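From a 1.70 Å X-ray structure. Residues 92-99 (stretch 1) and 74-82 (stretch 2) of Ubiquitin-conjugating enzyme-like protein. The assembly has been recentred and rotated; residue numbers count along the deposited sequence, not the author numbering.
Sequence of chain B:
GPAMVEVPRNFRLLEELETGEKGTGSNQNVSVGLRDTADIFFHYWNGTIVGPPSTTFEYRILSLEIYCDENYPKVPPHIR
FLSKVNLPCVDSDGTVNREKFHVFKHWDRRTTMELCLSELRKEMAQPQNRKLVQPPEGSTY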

# COMPACT_ATOMS: atom_id res chain seq x y z
N SER B 92 9.93 -17.23 -7.71
CA SER B 92 8.56 -17.03 -8.17
C SER B 92 7.61 -16.80 -6.99
O SER B 92 6.45 -16.43 -7.18
CB SER B 92 8.10 -18.16 -9.07
OG SER B 92 8.09 -19.37 -8.31
N ASP B 93 8.10 -17.03 -5.76
CA ASP B 93 7.30 -16.70 -4.59
C ASP B 93 7.72 -15.35 -3.99
O ASP B 93 7.27 -15.02 -2.90
CB ASP B 93 7.28 -17.82 -3.56
CG ASP B 93 8.63 -18.09 -2.91
OD1 ASP B 93 9.64 -17.53 -3.39
OD2 ASP B 93 8.65 -18.85 -1.93
N GLY B 94 8.62 -14.63 -4.67
CA GLY B 94 9.10 -13.33 -4.20
C GLY B 94 10.37 -13.40 -3.33
O GLY B 94 10.91 -12.35 -2.96
N THR B 95 10.81 -14.61 -2.95
CA THR B 95 12.00 -14.74 -2.12
C THR B 95 13.25 -14.24 -2.86
O THR B 95 13.47 -14.57 -4.02
CB THR B 95 12.18 -16.18 -1.64
OG1 THR B 95 12.18 -17.02 -2.80
CG2 THR B 95 11.08 -16.67 -0.75
N VAL B 96 14.10 -13.47 -2.17
CA VAL B 96 15.40 -13.10 -2.71
C VAL B 96 16.31 -14.31 -2.54
O VAL B 96 16.50 -14.78 -1.44
CB VAL B 96 15.98 -11.82 -2.06
CG1 VAL B 96 17.40 -11.50 -2.52
CG2 VAL B 96 15.09 -10.63 -2.36
N ASN B 97 16.75 -14.86 -3.67
CA ASN B 97 17.53 -16.09 -3.79
C ASN B 97 18.95 -15.89 -3.27
O ASN B 97 19.65 -15.00 -3.74
CB ASN B 97 17.56 -16.49 -5.27
CG ASN B 97 18.20 -17.83 -5.48
OD1 ASN B 97 19.40 -17.96 -5.31
ND2 ASN B 97 17.40 -18.83 -5.83
N ARG B 98 19.39 -16.77 -2.38
CA ARG B 98 20.63 -16.66 -1.63
C ARG B 98 21.86 -16.99 -2.47
O ARG B 98 22.98 -16.60 -2.11
CB ARG B 98 20.52 -17.48 -0.35
CG ARG B 98 19.78 -16.74 0.76
CD ARG B 98 19.25 -17.66 1.85
NE ARG B 98 19.25 -17.00 3.15
CZ ARG B 98 20.03 -17.30 4.19
NH1 ARG B 98 20.90 -18.30 4.11
NH2 ARG B 98 19.94 -16.60 5.31
N GLU B 99 21.66 -17.66 -3.61
CA GLU B 99 22.77 -18.00 -4.49
C GLU B 99 22.85 -17.03 -5.66
O GLU B 99 23.88 -16.95 -6.33
CB GLU B 99 22.69 -19.47 -4.93
CG GLU B 99 22.47 -20.43 -3.77
CD GLU B 99 23.26 -21.74 -3.76
OE1 GLU B 99 22.93 -22.64 -4.57
OE2 GLU B 99 24.20 -21.86 -2.94
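Stretch 2, residues 74-82: KVPPHIRFL

The two stretches are joined by a single antiparallel bridge, Thr95 with Arg80, supplemented by water. Stretch 1 has no regular helix or strand, whereas residues 78-81 of stretch 2 form a strand; their end-to-end directions lie 151° apart. At the bridge the CA atoms of Thr95 and Arg80 are 4.2 Å apart. Flanking it, Val96 N donates to Ile79 O at 2.8 Å, and Phe81 N donates to Gly94 O, also at 2.8 Å; both bonds are nearly straight. In the same Val96-Ile79 pair, Ile79 N and Val96 O are 5.4 Å apart, too far for a direct bond, and a water accepts from Ile79 N (3.0 Å) and donates to Val96 O (3.1 Å).

Gly94, at phi/psi 91/-8, suits its place because a CB would fall 2.6 Å from Phe81 O and be jammed against the preceding carbonyl. The CA-to-CB bond of Val96 points toward stretch 2, and its CG2 packs 3.8 Å from Ile79 CG2 and 4.0 Å from Phe81 CE1, a buried apolar cluster well suited to a branched aliphatic residue. Arg98 has the length to reach where the backbones diverge: its NH2 lies 3.0 Å from Pro76 O, and Pro76 CD covers one guanidinium face. A second water accepts from Arg98 NE (2.4 Å) and donates to Pro77 O (2.6 Å), bridging the gap.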

# COMPACT_ATOMS: atom_id res chain seq x y z
N LYS B 74 25.08 -13.21 11.09
CA LYS B 74 26.09 -14.22 10.77
C LYS B 74 25.74 -14.86 9.43
O LYS B 74 26.62 -15.06 8.59
CB LYS B 74 26.28 -15.24 11.89
CG LYS B 74 27.18 -14.76 13.03
CD LYS B 74 27.75 -15.88 13.89
CE LYS B 74 26.96 -16.17 15.15
NZ LYS B 74 25.66 -16.81 14.86
N VAL B 75 24.44 -15.07 9.23
CA VAL B 75 23.88 -15.46 7.94
C VAL B 75 22.98 -14.32 7.45
O VAL B 75 22.56 -13.47 8.23
CB VAL B 75 23.12 -16.79 8.05
CG1 VAL B 75 24.01 -17.91 8.56
CG2 VAL B 75 21.87 -16.67 8.91
N PRO B 76 22.65 -14.22 6.13
CA PRO B 76 21.93 -13.05 5.63
C PRO B 76 20.50 -12.97 6.17
O PRO B 76 19.95 -13.96 6.66
CB PRO B 76 21.96 -13.25 4.09
CG PRO B 76 23.05 -14.30 3.86
CD PRO B 76 22.95 -15.20 5.07
N PRO B 77 19.84 -11.79 6.08
CA PRO B 77 18.42 -11.70 6.39
C PRO B 77 17.63 -12.40 5.28
O PRO B 77 18.10 -12.50 4.14
CB PRO B 77 18.12 -10.20 6.30
CG PRO B 77 19.20 -9.60 5.42
CD PRO B 77 20.38 -10.52 5.58
N HIS B 78 16.43 -12.85 5.62
CA HIS B 78 15.50 -13.41 4.64
C HIS B 78 14.64 -12.27 4.12
O HIS B 78 13.94 -11.66 4.92
CB HIS B 78 14.66 -14.50 5.30
CG HIS B 78 15.50 -15.54 5.98
ND1 HIS B 78 16.34 -16.38 5.28
CD2 HIS B 78 15.65 -15.86 7.28
CE1 HIS B 78 16.95 -17.18 6.11
NE2 HIS B 78 16.55 -16.88 7.35
N ILE B 79 14.76 -11.98 2.82
CA ILE B 79 14.07 -10.88 2.16
C ILE B 79 13.09 -11.50 1.16
O ILE B 79 13.49 -12.31 0.32
CB ILE B 79 15.06 -9.90 1.51
CG1 ILE B 79 16.16 -9.43 2.49
CG2 ILE B 79 14.37 -8.71 0.84
CD1 ILE B 79 16.92 -8.19 2.02
N ARG B 80 11.82 -11.09 1.25
CA ARG B 80 10.78 -11.49 0.30
C ARG B 80 10.15 -10.22 -0.26
O ARG B 80 9.76 -9.33 0.51
CB ARG B 80 9.67 -12.20 1.07
CG ARG B 80 8.88 -13.25 0.30
CD ARG B 80 8.00 -14.11 1.20
NE ARG B 80 7.42 -13.37 2.33
CZ ARG B 80 6.16 -12.93 2.40
NH1 ARG B 80 5.30 -13.16 1.42
NH2 ARG B 80 5.73 -12.28 3.48
N PHE B 81 9.99 -10.15 -1.58
CA PHE B 81 9.18 -9.08 -2.14
C PHE B 81 7.71 -9.39 -1.89
O PHE B 81 7.27 -10.53 -2.09
CB PHE B 81 9.44 -8.90 -3.63
CG PHE B 81 10.64 -8.05 -3.99
CD1 PHE B 81 11.91 -8.62 -4.06
CD2 PHE B 81 10.50 -6.71 -4.30
CE1 PHE B 81 13.01 -7.85 -4.41
CE2 PHE B 81 11.59 -5.95 -4.66
CZ PHE B 81 12.84 -6.53 -4.73
N LEU B 82 6.96 -8.37 -1.46
CA LEU B 82 5.51 -8.48 -1.36
C LEU B 82 4.88 -7.99 -2.65
O LEU B 82 3.87 -8.55 -3.09
CB LEU B 82 5.00 -7.65 -0.18
CG LEU B 82 5.45 -8.11 1.21
CD1 LEU B 82 4.70 -7.33 2.28
CD2 LEU B 82 5.23 -9.60 1.42
O HOH W 1 18.33 -14.77 2.97
O HOH W 2 16.09 -14.35 1.56